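Long-range contacts in 2,3,4,5-tetrahydropyridine-2,6-dicarboxylate N-succinyltransferase (Campylobacter jejuni, PDB 2RIJ), which probably catalyses the succinyl-CoA-dependent conversion of cyclic tetrahydrodipicolinate into acyclic N-succinyl-L-2-amino-6-oxopimelate, a step of lysine biosynthesis by the diaminopimelate pathway: residues A[51-56]-A[151-156]; A[92-97]-A[107-112]; A[167-172]-A[200-205]. All blocks are in the same frame, centred on the assembly; numbering follows the deposited sequence.

The contacts run along the chain from the N-terminal region toward the left-handed beta-helix of this family. Contact 2 is nested inside the loop closed by contact 1, and contact 3 opens after both. Contacts 1 and 2 lie in the N-terminal family region with their centres about 21 Å apart. They touch directly, where Asn52 ND2 of contact 1 is probably hydrogen-bonded to Asn108 OD1 of contact 2 at 3.0 Å. Contact 3, in the middle region, has its centre about 26 Å from that of contact 1 and 34 Å from that of contact 2. It builds part of a three-stranded antiparallel sheet that also meets another subunit. Helix 138-149 packs on side chains of contacts 1 and 3.

Contact 1: A[51-56]-A[151-156]; sequences INYEQN and KKVPLR
Tyr53 and Lys152 meet at their CB atoms, 3.8 Å apart. The tight part is the Tyr53 ring. Its CG is anti to the backbone N (chi1 -180°), and Val153 CG1 sits over one face as a CH-pi contact, 3.6 Å from the centroid. The methyl is offset toward the rim and lies nearest CE1 and CZ. Glu54 CG lies against the opposite face. This contact joins the short strand 52-53, which pairs with strand 27-35 in the N-terminal antiparallel sheet, to the loop that follows helix 138-149. Lys151 ends that helix in a Schellman motif. The same helix packs on Ile51 and Tyr53 through Leu147. The looser side is polar and holds water. The Lys152 chain bends at chi2 (-91°), which sets CD 3.9 Å from Tyr53 CB. Lys152 NZ then donates to Gln55 OE1 at 2.9 Å, in the plane of the Gln55 side-chain carbonyl, on a lone pair. Gln55 OE1 also accepts from the backbone N of Tyr53 at 2.8 Å, so two donors grip this oxygen and tie the turn to the lysine. Lys152 NZ also gives a hydrogen bond to a water, which in turn donates to Ile51 O at 3.0 Å.

Contact 2: A[92-97]-A[107-112]; sequences FALSCF and QNIDLL
Leu94 and Leu112 mark the nearest backbone approach, where the short helical segments 92-96 and 107-112 run roughly antiparallel at 138°, with their axes 10.3 Å apart. No hydrogen bond crosses between them. Phe97, the first residue beyond its helix, carries much of the contact. Ile109 CG1 sits over the centre of the ring face as a CH-pi contact, 3.8 Å from the centroid. Ile109 CD1 reaches the rim of the ring and comes within 3.3 Å of Phe97 CD1. Leu112 CD1 approaches from another side, at the ring edge near its plane, 3.6 Å from Phe97 CE2. The same methyl touches Ala93 CB at 3.7 Å, so it bridges two residues of 92-97. Leu94 and Leu112 slide past each other in opposite directions, with Leu94 CD2 3.9 Å from Leu112 CB. Leu94 CD2 also meets Ile109 CG2. Ala93 packs on Ile62, and Leu112 on Ile30. Met188 and Met192 of the second subunit pack on helix 107-117 at Gln107, Asp110 and Leu111. These are two successive helices of the N-terminal region, joined by a short loop and crossing at a wide angle, with helix 107-117 laid against the antiparallel sheet and helix 87-96 against helix 57-69.

Contact 3: A[167-172]-A[200-205]; sequences LSNVAW and DFVDKF
Trp172 CG is turned anti to the carbonyl carbon (chi1 -60°), while Phe201 CG stands between its backbone N and carbonyl carbon (chi1 67°), and these torsions start the two rings toward each other. They form an offset stack on one face of the antiparallel pair of strands 170-172 and 201-203, part of a three-stranded sheet. The planes are only 8° apart, and the centroid of the indole five-membered ring is 4.0 Å from that of Phe201. Trp172 CD1 comes within 3.2 Å of Phe201 CE2, a tight approach near the ring rims. Val170 CG2 lies against the opposite indole face, toward its rim. The strand end carries a classic beta bulge, with Asp200 and Phe201 both facing Trp172. There Trp172 N donates to Phe201 O, and Asp200 N donates to Trp172 O at 2.7 Å. On the sheet face bearing Ala171 and Val202, Leu180 of helix 180-192 packs on both. Leu167 CD1 lies over one face of the Phe205 ring. The Asp203 carboxylate has salt bridges to Arg227 of its own chain and to Arg219 of the third subunit. That subunit also accepts from Asn169 ND2 through the carbonyls of Asp216 and Thr218, so the contact helps join subunits. Asp203 O is gripped from opposite faces of its carbonyl plane: Val170 N lies 3.1 Å away on one, and Trp172 NE1 2.9 Å away on the other.

Contact 1: A[51-56]-A[151-156]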
ATOM      1  N   ILE A  51      -5.149  57.724  11.540  1.00 24.91           N
ATOM      2  CA  ILE A  51      -4.685  56.950  12.668  1.00 24.21           C
ATOM      3  C   ILE A  51      -3.281  57.400  12.988  1.00 23.62           C
ATOM      4  O   ILE A  51      -2.399  57.474  12.116  1.00 26.58           O
ATOM      5  CB  ILE A  51      -4.623  55.421  12.321  1.00 26.82           C
ATOM      6  CG1 ILE A  51      -5.960  54.926  11.826  1.00 23.51           C
ATOM      7  CG2 ILE A  51      -4.111  54.584  13.501  1.00 21.46           C
ATOM      8  CD1 ILE A  51      -7.039  54.973  12.928  1.00 21.13           C
ATOM      9  N   ASN A  52      -3.071  57.675  14.257  1.00 23.19           N
ATOM     10  CA  ASN A  52      -1.767  58.081  14.750  1.00 24.22           C
ATOM     11  C   ASN A  52      -1.250  56.923  15.597  1.00 25.39           C
ATOM     12  O   ASN A  52      -1.969  56.420  16.483  1.00 23.57           O
ATOM     13  CB  ASN A  52      -1.887  59.358  15.578  1.00 26.83           C
ATOM     14  CG  ASN A  52      -2.322  60.554  14.761  1.00 25.27           C
ATOM     15  OD1 ASN A  52      -1.508  61.198  14.121  1.00 27.37           O
ATOM     16  ND2 ASN A  52      -3.605  60.869  14.805  1.00 21.88           N
ATOM     17  N   TYR A  53      -0.050  56.443  15.284  1.00 24.03           N
ATOM     18  CA  TYR A  53       0.595  55.389  16.096  1.00 22.72           C
ATOM     19  C   TYR A  53       1.993  55.852  16.445  1.00 25.01           C
ATOM     20  O   TYR A  53       2.794  56.058  15.566  1.00 22.19           O
ATOM     21  CB  TYR A  53       0.663  54.049  15.365  1.00 24.17           C
ATOM     22  CG  TYR A  53       1.312  52.990  16.208  1.00 24.57           C
ATOM     23  CD1 TYR A  53       0.658  52.481  17.332  1.00 25.71           C
ATOM     24  CD2 TYR A  53       2.580  52.539  15.931  1.00 27.67           C
ATOM     25  CE1 TYR A  53       1.255  51.541  18.125  1.00 26.02           C
ATOM     26  CE2 TYR A  53       3.198  51.601  16.757  1.00 28.25           C
ATOM     27  CZ  TYR A  53       2.520  51.125  17.837  1.00 29.49           C
ATOM     28  OH  TYR A  53       3.096  50.213  18.657  1.00 33.07           O
ATOM     29  N   GLU A  54       2.265  56.035  17.726  1.00 22.71           N
ATOM     30  CA  GLU A  54       3.592  56.429  18.211  1.00 25.67           C
ATOM     31  C   GLU A  54       4.149  57.649  17.449  1.00 25.05           C
ATOM     32  O   GLU A  54       5.307  57.691  17.027  1.00 23.23           O
ATOM     33  CB  GLU A  54       4.556  55.220  18.237  1.00 25.68           C
ATOM     34  CG  GLU A  54       4.116  54.093  19.203  1.00 29.02           C
ATOM     35  CD  GLU A  54       4.411  54.406  20.672  1.00 36.55           C
ATOM     36  OE1 GLU A  54       4.809  55.548  20.971  1.00 36.38           O
ATOM     37  OE2 GLU A  54       4.250  53.504  21.526  1.00 39.17           O
ATOM     38  N   GLN A  55       3.311  58.683  17.328  1.00 23.59           N
ATOM     39  CA  GLN A  55       3.621  59.851  16.527  1.00 23.74           C
ATOM     40  C   GLN A  55       2.668  60.976  16.886  1.00 25.26           C
ATOM     41  O   GLN A  55       1.606  60.716  17.465  1.00 22.19           O
ATOM     42  CB  GLN A  55       3.450  59.534  15.032  1.00 24.09           C
ATOM     43  CG  GLN A  55       2.027  59.261  14.631  1.00 23.88           C
ATOM     44  CD  GLN A  55       1.904  58.684  13.280  1.00 27.18           C
ATOM     45  OE1 GLN A  55       1.101  57.757  13.035  1.00 24.92           O
ATOM     46  NE2 GLN A  55       2.706  59.211  12.359  1.00 26.23           N
ATOM     47  N   ASN A  56       3.049  62.214  16.534  1.00 22.92           N
ATOM     48  CA  ASN A  56       2.184  63.393  16.657  1.00 23.48           C
ATOM     49  C   ASN A  56       1.681  63.550  18.074  1.00 22.36           C
ATOM     50  O   ASN A  56       0.511  63.841  18.306  1.00 23.88           O
ATOM     51  CB  ASN A  56       1.014  63.328  15.664  1.00 24.40           C
ATOM     52  CG  ASN A  56       1.481  63.233  14.237  1.00 30.56           C
ATOM     53  OD1 ASN A  56       2.473  63.812  13.902  1.00 32.67           O
ATOM     54  ND2 ASN A  56       0.783  62.473  13.411  1.00 24.02           N
ATOM     55  N   LYS A 151      -1.725  48.782   8.775  1.00 22.79           N
ATOM     56  CA  LYS A 151      -0.396  48.255   8.938  1.00 23.54           C
ATOM     57  C   LYS A 151       0.505  49.177   9.771  1.00 24.86           C
ATOM     58  O   LYS A 151       1.711  49.143   9.612  1.00 24.93           O
ATOM     59  CB  LYS A 151       0.232  47.893   7.583  1.00 23.57           C
ATOM     60  CG  LYS A 151      -0.594  46.897   6.790  1.00 26.12           C
ATOM     61  CD  LYS A 151       0.122  46.346   5.528  1.00 25.03           C
ATOM     62  CE  LYS A 151       0.173  47.327   4.400  1.00 28.07           C
ATOM     63  NZ  LYS A 151      -1.088  47.586   3.763  1.00 19.76           N
ATOM     64  N   LYS A 152      -0.077  49.950  10.693  1.00 24.61           N
ATOM     65  CA  LYS A 152       0.744  50.750  11.647  1.00 25.43           C
ATOM     66  C   LYS A 152       1.443  49.834  12.645  1.00 24.99           C
ATOM     67  O   LYS A 152       2.485  50.182  13.188  1.00 28.81           O
ATOM     68  CB  LYS A 152      -0.117  51.768  12.413  1.00 26.93           C
ATOM     69  CG  LYS A 152      -0.733  52.874  11.572  1.00 28.84           C
ATOM     70  CD  LYS A 152       0.158  54.064  11.511  1.00 36.84           C
ATOM     71  CE  LYS A 152      -0.443  55.188  10.713  1.00 36.04           C
ATOM     72  NZ  LYS A 152       0.604  56.249  10.623  1.00 38.18           N
ATOM     73  N   VAL A 153       0.820  48.690  12.929  1.00 25.11           N
ATOM     74  CA  VAL A 153       1.372  47.643  13.781  1.00 22.68           C
ATOM     75  C   VAL A 153       1.326  46.292  13.045  1.00 24.43           C
ATOM     76  O   VAL A 153       0.478  46.076  12.166  1.00 25.44           O
ATOM     77  CB  VAL A 153       0.611  47.492  15.130  1.00 21.54           C
ATOM     78  CG1 VAL A 153       0.600  48.844  15.928  1.00 20.46           C
ATOM     79  CG2 VAL A 153      -0.817  46.921  14.920  1.00 17.12           C
ATOM     80  N   PRO A 154       2.271  45.396  13.358  1.00 27.22           N
ATOM     81  CA  PRO A 154       2.250  44.057  12.734  1.00 26.73           C
ATOM     82  C   PRO A 154       1.138  43.153  13.199  1.00 25.10           C
ATOM     83  O   PRO A 154       0.614  43.303  14.316  1.00 23.02           O
ATOM     84  CB  PRO A 154       3.606  43.450  13.105  1.00 27.81           C
ATOM     85  CG  PRO A 154       4.405  44.566  13.685  1.00 25.70           C
ATOM     86  CD  PRO A 154       3.483  45.592  14.190  1.00 27.31           C
ATOM     87  N   LEU A 155       0.772  42.234  12.310  1.00 23.00           N
ATOM     88  CA  LEU A 155      -0.188  41.171  12.629  1.00 23.91           C
ATOM     89  C   LEU A 155       0.222  40.480  13.929  1.00 25.14           C
ATOM     90  O   LEU A 155       1.425  40.320  14.212  1.00 24.55           O
ATOM     91  CB  LEU A 155      -0.232  40.173  11.490  1.00 27.89           C
ATOM     92  CG  LEU A 155      -0.994  40.619  10.249  1.00 24.23           C
ATOM     93  CD1 LEU A 155      -0.693  39.747   9.009  1.00 25.04           C
ATOM     94  CD2 LEU A 155      -2.494  40.584  10.626  1.00 24.71           C
ATOM     95  N   ARG A 156      -0.775  40.156  14.734  1.00 23.57           N
ATOM     96  CA  ARG A 156      -0.635  39.504  16.058  1.00 24.25           C
ATOM     97  C   ARG A 156      -0.019  40.324  17.198  1.00 28.50           C
ATOM     98  O   ARG A 156       0.020  39.853  18.345  1.00 30.01           O
ATOM     99  CB  ARG A 156       0.164  38.206  15.950  1.00 27.24           C
ATOM    100  CG  ARG A 156      -0.296  37.219  14.934  1.00 28.66           C
ATOM    101  CD  ARG A 156       0.740  36.061  14.982  1.00 28.88           C
ATOM    102  NE  ARG A 156       0.517  35.095  13.966  1.00 33.42           N
ATOM    103  CZ  ARG A 156       1.471  34.321  13.474  1.00 29.95           C
ATOM    104  NH1 ARG A 156       2.722  34.399  13.900  1.00 29.26           N
ATOM    105  NH2 ARG A 156       1.171  33.455  12.545  1.00 28.06           N
TER
HETATM  106  O   HOH W   1      -0.991  58.450   9.676  1.00 49.58           O

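Contact 2: A[92-97]-A[107-112]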
ATOM      1  N   PHE A  92     -11.216  74.919  20.875  1.00 24.33           N
ATOM      2  CA  PHE A  92     -10.071  75.021  21.742  1.00 23.84           C
ATOM      3  C   PHE A  92      -8.839  74.495  21.002  1.00 24.37           C
ATOM      4  O   PHE A  92      -7.802  75.141  21.016  1.00 24.25           O
ATOM      5  CB  PHE A  92     -10.256  74.220  23.016  1.00 22.03           C
ATOM      6  CG  PHE A  92      -9.033  74.211  23.892  1.00 27.32           C
ATOM      7  CD1 PHE A  92      -8.791  75.250  24.758  1.00 32.32           C
ATOM      8  CD2 PHE A  92      -8.120  73.180  23.835  1.00 23.74           C
ATOM      9  CE1 PHE A  92      -7.635  75.253  25.553  1.00 33.82           C
ATOM     10  CE2 PHE A  92      -6.997  73.188  24.606  1.00 33.27           C
ATOM     11  CZ  PHE A  92      -6.750  74.215  25.461  1.00 27.71           C
ATOM     12  N   ALA A  93      -8.950  73.308  20.403  1.00 24.71           N
ATOM     13  CA  ALA A  93      -7.805  72.672  19.726  1.00 24.67           C
ATOM     14  C   ALA A  93      -7.323  73.562  18.563  1.00 24.20           C
ATOM     15  O   ALA A  93      -6.145  73.851  18.449  1.00 22.06           O
ATOM     16  CB  ALA A  93      -8.182  71.228  19.237  1.00 20.81           C
ATOM     17  N   LEU A  94      -8.252  74.046  17.741  1.00 25.71           N
ATOM     18  CA  LEU A  94      -7.920  74.907  16.602  1.00 24.57           C
ATOM     19  C   LEU A  94      -7.277  76.222  17.000  1.00 25.68           C
ATOM     20  O   LEU A  94      -6.424  76.776  16.268  1.00 25.92           O
ATOM     21  CB  LEU A  94      -9.145  75.164  15.745  1.00 23.39           C
ATOM     22  CG  LEU A  94      -9.523  73.994  14.816  1.00 25.88           C
ATOM     23  CD1 LEU A  94     -10.912  74.219  14.244  1.00 26.08           C
ATOM     24  CD2 LEU A  94      -8.450  73.771  13.736  1.00 25.29           C
ATOM     25  N   SER A  95      -7.635  76.727  18.170  1.00 27.13           N
ATOM     26  CA  SER A  95      -6.986  77.928  18.664  1.00 30.04           C
ATOM     27  C   SER A  95      -5.533  77.652  19.114  1.00 27.34           C
ATOM     28  O   SER A  95      -4.645  78.466  18.855  1.00 27.32           O
ATOM     29  CB  SER A  95      -7.830  78.619  19.744  1.00 33.50           C
ATOM     30  OG  SER A  95      -7.754  77.962  20.984  1.00 45.26           O
ATOM     31  N   CYS A  96      -5.285  76.504  19.754  1.00 27.97           N
ATOM     32  CA  CYS A  96      -3.907  76.099  20.107  1.00 28.45           C
ATOM     33  C   CYS A  96      -3.070  75.894  18.853  1.00 26.77           C
ATOM     34  O   CYS A  96      -1.873  76.138  18.862  1.00 26.45           O
ATOM     35  CB  CYS A  96      -3.898  74.787  20.880  1.00 24.94           C
ATOM     36  SG  CYS A  96      -4.706  74.873  22.456  1.00 26.87           S
ATOM     37  N   PHE A  97      -3.716  75.480  17.770  1.00 24.22           N
ATOM     38  CA  PHE A  97      -3.018  75.279  16.501  1.00 23.66           C
ATOM     39  C   PHE A  97      -2.908  76.530  15.625  1.00 24.89           C
ATOM     40  O   PHE A  97      -2.474  76.443  14.476  1.00 22.32           O
ATOM     41  CB  PHE A  97      -3.736  74.216  15.685  1.00 22.85           C
ATOM     42  CG  PHE A  97      -3.536  72.800  16.182  1.00 23.21           C
ATOM     43  CD1 PHE A  97      -2.256  72.242  16.267  1.00 25.90           C
ATOM     44  CD2 PHE A  97      -4.636  71.979  16.441  1.00 29.39           C
ATOM     45  CE1 PHE A  97      -2.078  70.916  16.648  1.00 26.65           C
ATOM     46  CE2 PHE A  97      -4.452  70.642  16.846  1.00 30.46           C
ATOM     47  CZ  PHE A  97      -3.178  70.126  16.949  1.00 23.74           C
ATOM     48  N   GLN A 107      -2.174  67.060   9.007  1.00 31.73           N
ATOM     49  CA  GLN A 107      -3.348  66.260   8.761  1.00 30.13           C
ATOM     50  C   GLN A 107      -4.343  66.247   9.912  1.00 25.45           C
ATOM     51  O   GLN A 107      -5.537  66.252   9.692  1.00 28.39           O
ATOM     52  CB  GLN A 107      -2.914  64.846   8.444  1.00 35.44           C
ATOM     53  CG  GLN A 107      -2.236  64.704   7.083  1.00 39.96           C
ATOM     54  CD  GLN A 107      -2.240  63.276   6.657  1.00 55.47           C
ATOM     55  OE1 GLN A 107      -1.495  62.453   7.209  1.00 56.31           O
ATOM     56  NE2 GLN A 107      -3.126  62.941   5.707  1.00 66.32           N
ATOM     57  N   ASN A 108      -3.836  66.213  11.131  1.00 24.91           N
ATOM     58  CA  ASN A 108      -4.668  66.247  12.316  1.00 25.52           C
ATOM     59  C   ASN A 108      -5.363  67.595  12.400  1.00 25.63           C
ATOM     60  O   ASN A 108      -6.515  67.663  12.819  1.00 25.22           O
ATOM     61  CB  ASN A 108      -3.867  65.981  13.591  1.00 24.11           C
ATOM     62  CG  ASN A 108      -3.442  64.521  13.731  1.00 31.35           C
ATOM     63  OD1 ASN A 108      -4.274  63.618  13.813  1.00 36.14           O
ATOM     64  ND2 ASN A 108      -2.144  64.295  13.777  1.00 28.51           N
ATOM     65  N   ILE A 109      -4.679  68.653  11.979  1.00 26.08           N
ATOM     66  CA  ILE A 109      -5.266  69.993  12.035  1.00 26.53           C
ATOM     67  C   ILE A 109      -6.339  70.092  10.957  1.00 26.86           C
ATOM     68  O   ILE A 109      -7.444  70.530  11.235  1.00 28.25           O
ATOM     69  CB  ILE A 109      -4.243  71.125  11.866  1.00 27.02           C
ATOM     70  CG1 ILE A 109      -3.029  70.905  12.780  1.00 26.30           C
ATOM     71  CG2 ILE A 109      -4.929  72.469  12.197  1.00 24.07           C
ATOM     72  CD1 ILE A 109      -2.062  72.147  12.944  1.00 27.09           C
ATOM     73  N   ASP A 110      -6.037  69.641   9.739  1.00 28.20           N
ATOM     74  CA  ASP A 110      -7.053  69.612   8.674  1.00 28.58           C
ATOM     75  C   ASP A 110      -8.322  68.857   9.084  1.00 27.35           C
ATOM     76  O   ASP A 110      -9.427  69.215   8.699  1.00 26.35           O
ATOM     77  CB  ASP A 110      -6.506  68.957   7.398  1.00 30.59           C
ATOM     78  CG  ASP A 110      -5.310  69.699   6.790  1.00 37.16           C
ATOM     79  OD1 ASP A 110      -5.183  70.929   6.973  1.00 41.49           O
ATOM     80  OD2 ASP A 110      -4.466  69.025   6.145  1.00 46.10           O
ATOM     81  N   LEU A 111      -8.143  67.751   9.799  1.00 27.22           N
ATOM     82  CA  LEU A 111      -9.262  66.929  10.225  1.00 26.28           C
ATOM     83  C   LEU A 111     -10.173  67.742  11.155  1.00 23.61           C
ATOM     84  O   LEU A 111     -11.389  67.717  11.010  1.00 25.28           O
ATOM     85  CB  LEU A 111      -8.765  65.637  10.929  1.00 24.10           C
ATOM     86  CG  LEU A 111      -9.922  64.703  11.373  1.00 27.69           C
ATOM     87  CD1 LEU A 111     -10.539  64.030  10.127  1.00 23.62           C
ATOM     88  CD2 LEU A 111      -9.433  63.680  12.380  1.00 26.98           C
ATOM     89  N   LEU A 112      -9.574  68.459  12.115  1.00 23.77           N
ATOM     90  CA  LEU A 112     -10.346  69.324  13.030  1.00 25.95           C
ATOM     91  C   LEU A 112     -11.139  70.420  12.285  1.00 25.28           C
ATOM     92  O   LEU A 112     -12.291  70.680  12.598  1.00 23.80           O
ATOM     93  CB  LEU A 112      -9.414  69.970  14.061  1.00 26.01           C
ATOM     94  CG  LEU A 112      -8.864  69.030  15.143  1.00 27.45           C
ATOM     95  CD1 LEU A 112      -7.771  69.708  15.880  1.00 25.14           C
ATOM     96  CD2 LEU A 112      -9.936  68.545  16.142  1.00 24.41           C
TER

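Contact 3: A[167-172]-A[200-205]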
ATOM      1  N   LEU A 167     -18.701  43.927  20.939  1.00 27.61           N
ATOM      2  CA  LEU A 167     -19.345  44.320  19.683  1.00 26.83           C
ATOM      3  C   LEU A 167     -20.784  43.779  19.623  1.00 28.91           C
ATOM      4  O   LEU A 167     -21.047  42.680  20.091  1.00 34.26           O
ATOM      5  CB  LEU A 167     -18.507  43.814  18.504  1.00 26.68           C
ATOM      6  CG  LEU A 167     -17.080  44.388  18.370  1.00 27.03           C
ATOM      7  CD1 LEU A 167     -16.354  43.673  17.287  1.00 26.04           C
ATOM      8  CD2 LEU A 167     -17.071  45.927  18.102  1.00 25.38           C
ATOM      9  N   SER A 168     -21.711  44.564  19.077  1.00 26.50           N
ATOM     10  CA  SER A 168     -23.084  44.141  18.840  1.00 27.86           C
ATOM     11  C   SER A 168     -23.222  43.484  17.475  1.00 24.16           C
ATOM     12  O   SER A 168     -22.679  43.974  16.482  1.00 24.40           O
ATOM     13  CB  SER A 168     -24.027  45.344  18.884  1.00 31.66           C
ATOM     14  OG  SER A 168     -23.969  45.969  20.129  1.00 39.52           O
ATOM     15  N   ASN A 169     -23.921  42.356  17.445  1.00 23.40           N
ATOM     16  CA  ASN A 169     -24.340  41.718  16.197  1.00 25.64           C
ATOM     17  C   ASN A 169     -25.441  42.575  15.591  1.00 22.46           C
ATOM     18  O   ASN A 169     -26.490  42.782  16.197  1.00 23.89           O
ATOM     19  CB  ASN A 169     -24.840  40.282  16.444  1.00 23.77           C
ATOM     20  CG  ASN A 169     -25.123  39.527  15.165  1.00 22.31           C
ATOM     21  OD1 ASN A 169     -24.431  39.719  14.152  1.00 21.88           O
ATOM     22  ND2 ASN A 169     -26.161  38.678  15.180  1.00 19.32           N
ATOM     23  N   VAL A 170     -25.190  43.066  14.389  1.00 21.53           N
ATOM     24  CA  VAL A 170     -26.111  43.997  13.718  1.00 21.01           C
ATOM     25  C   VAL A 170     -26.258  43.579  12.261  1.00 21.30           C
ATOM     26  O   VAL A 170     -25.434  42.828  11.730  1.00 21.66           O
ATOM     27  CB  VAL A 170     -25.648  45.478  13.826  1.00 23.92           C
ATOM     28  CG1 VAL A 170     -25.591  45.942  15.325  1.00 20.61           C
ATOM     29  CG2 VAL A 170     -24.287  45.697  13.142  1.00 19.42           C
ATOM     30  N   ALA A 171     -27.311  44.089  11.651  1.00 19.39           N
ATOM     31  CA  ALA A 171     -27.513  44.035  10.195  1.00 20.52           C
ATOM     32  C   ALA A 171     -26.714  45.160   9.569  1.00 20.51           C
ATOM     33  O   ALA A 171     -26.497  46.196  10.203  1.00 23.53           O
ATOM     34  CB  ALA A 171     -28.990  44.171   9.863  1.00 21.12           C
ATOM     35  N   TRP A 172     -26.282  44.946   8.323  1.00 18.59           N
ATOM     36  CA  TRP A 172     -25.453  45.897   7.608  1.00 18.93           C
ATOM     37  C   TRP A 172     -26.067  46.074   6.249  1.00 20.75           C
ATOM     38  O   TRP A 172     -26.383  45.092   5.553  1.00 22.23           O
ATOM     39  CB  TRP A 172     -24.015  45.423   7.483  1.00 19.53           C
ATOM     40  CG  TRP A 172     -23.326  45.195   8.754  1.00 19.20           C
ATOM     41  CD1 TRP A 172     -23.345  44.054   9.487  1.00 19.60           C
ATOM     42  CD2 TRP A 172     -22.456  46.104   9.439  1.00 18.74           C
ATOM     43  NE1 TRP A 172     -22.561  44.193  10.594  1.00 23.92           N
ATOM     44  CE2 TRP A 172     -21.996  45.438  10.601  1.00 20.18           C
ATOM     45  CE3 TRP A 172     -22.049  47.418   9.210  1.00 24.62           C
ATOM     46  CZ2 TRP A 172     -21.136  46.038  11.522  1.00 22.81           C
ATOM     47  CZ3 TRP A 172     -21.157  48.012  10.118  1.00 25.03           C
ATOM     48  CH2 TRP A 172     -20.732  47.325  11.270  1.00 24.53           C
ATOM     49  N   ASP A 200     -27.011  43.326   3.552  1.00 23.26           N
ATOM     50  CA  ASP A 200     -25.919  42.594   2.934  1.00 20.57           C
ATOM     51  C   ASP A 200     -25.344  41.473   3.804  1.00 20.14           C
ATOM     52  O   ASP A 200     -24.848  40.469   3.276  1.00 20.62           O
ATOM     53  CB  ASP A 200     -24.832  43.564   2.525  1.00 23.23           C
ATOM     54  CG  ASP A 200     -25.327  44.545   1.487  1.00 32.32           C
ATOM     55  OD1 ASP A 200     -26.041  44.126   0.535  1.00 33.61           O
ATOM     56  OD2 ASP A 200     -25.052  45.732   1.677  1.00 27.49           O
ATOM     57  N   PHE A 201     -25.340  41.674   5.123  1.00 22.77           N
ATOM     58  CA  PHE A 201     -24.814  40.715   6.080  1.00 21.22           C
ATOM     59  C   PHE A 201     -25.245  41.066   7.510  1.00 20.90           C
ATOM     60  O   PHE A 201     -25.721  42.169   7.784  1.00 19.62           O
ATOM     61  CB  PHE A 201     -23.293  40.504   5.956  1.00 21.82           C
ATOM     62  CG  PHE A 201     -22.410  41.702   6.325  1.00 19.21           C
ATOM     63  CD1 PHE A 201     -22.240  42.753   5.456  1.00 20.76           C
ATOM     64  CD2 PHE A 201     -21.729  41.729   7.509  1.00 22.57           C
ATOM     65  CE1 PHE A 201     -21.434  43.836   5.774  1.00 23.55           C
ATOM     66  CE2 PHE A 201     -20.894  42.775   7.819  1.00 22.32           C
ATOM     67  CZ  PHE A 201     -20.748  43.843   6.955  1.00 20.68           C
ATOM     68  N   VAL A 202     -25.134  40.091   8.380  1.00 18.32           N
ATOM     69  CA  VAL A 202     -25.439  40.233   9.832  1.00 21.07           C
ATOM     70  C   VAL A 202     -24.233  39.686  10.588  1.00 21.25           C
ATOM     71  O   VAL A 202     -23.878  38.492  10.455  1.00 20.74           O
ATOM     72  CB  VAL A 202     -26.754  39.528  10.252  1.00 20.14           C
ATOM     73  CG1 VAL A 202     -26.972  39.588  11.862  1.00 19.60           C
ATOM     74  CG2 VAL A 202     -27.950  40.047   9.421  1.00 22.24           C
ATOM     75  N   ASP A 203     -23.556  40.574  11.324  1.00 22.53           N
ATOM     76  CA  ASP A 203     -22.348  40.211  12.027  1.00 23.20           C
ATOM     77  C   ASP A 203     -21.940  41.331  12.973  1.00 21.52           C
ATOM     78  O   ASP A 203     -22.498  42.460  12.979  1.00 19.23           O
ATOM     79  CB  ASP A 203     -21.191  39.955  11.033  1.00 23.17           C
ATOM     80  CG  ASP A 203     -19.957  39.298  11.681  1.00 25.84           C
ATOM     81  OD1 ASP A 203     -20.072  38.667  12.752  1.00 23.29           O
ATOM     82  OD2 ASP A 203     -18.842  39.460  11.123  1.00 22.48           O
ATOM     83  N   LYS A 204     -20.955  41.013  13.773  1.00 20.22           N
ATOM     84  CA  LYS A 204     -20.337  41.953  14.716  1.00 23.45           C
ATOM     85  C   LYS A 204     -19.209  42.810  14.127  1.00 24.09           C
ATOM     86  O   LYS A 204     -18.848  43.823  14.723  1.00 26.06           O
ATOM     87  CB  LYS A 204     -19.789  41.184  15.950  1.00 24.07           C
ATOM     88  CG  LYS A 204     -20.883  40.636  16.870  1.00 25.71           C
ATOM     89  CD  LYS A 204     -20.318  39.772  17.967  1.00 27.69           C
ATOM     90  CE  LYS A 204     -21.368  39.506  19.067  1.00 32.28           C
ATOM     91  NZ  LYS A 204     -20.808  38.865  20.246  1.00 47.19           N
ATOM     92  N   PHE A 205     -18.630  42.377  13.013  1.00 23.12           N
ATOM     93  CA  PHE A 205     -17.511  43.067  12.373  1.00 20.67           C
ATOM     94  C   PHE A 205     -17.938  43.599  10.999  1.00 22.48           C
ATOM     95  O   PHE A 205     -18.662  42.904  10.274  1.00 22.20           O
ATOM     96  CB  PHE A 205     -16.342  42.116  12.112  1.00 22.47           C
ATOM     97  CG  PHE A 205     -15.552  41.733  13.329  1.00 26.49           C
ATOM     98  CD1 PHE A 205     -16.097  40.869  14.268  1.00 31.90           C
ATOM     99  CD2 PHE A 205     -14.260  42.181  13.507  1.00 36.60           C
ATOM    100  CE1 PHE A 205     -15.378  40.502  15.424  1.00 36.07           C
ATOM    101  CE2 PHE A 205     -13.531  41.812  14.661  1.00 34.61           C
ATOM    102  CZ  PHE A 205     -14.125  41.001  15.627  1.00 35.08           C
TER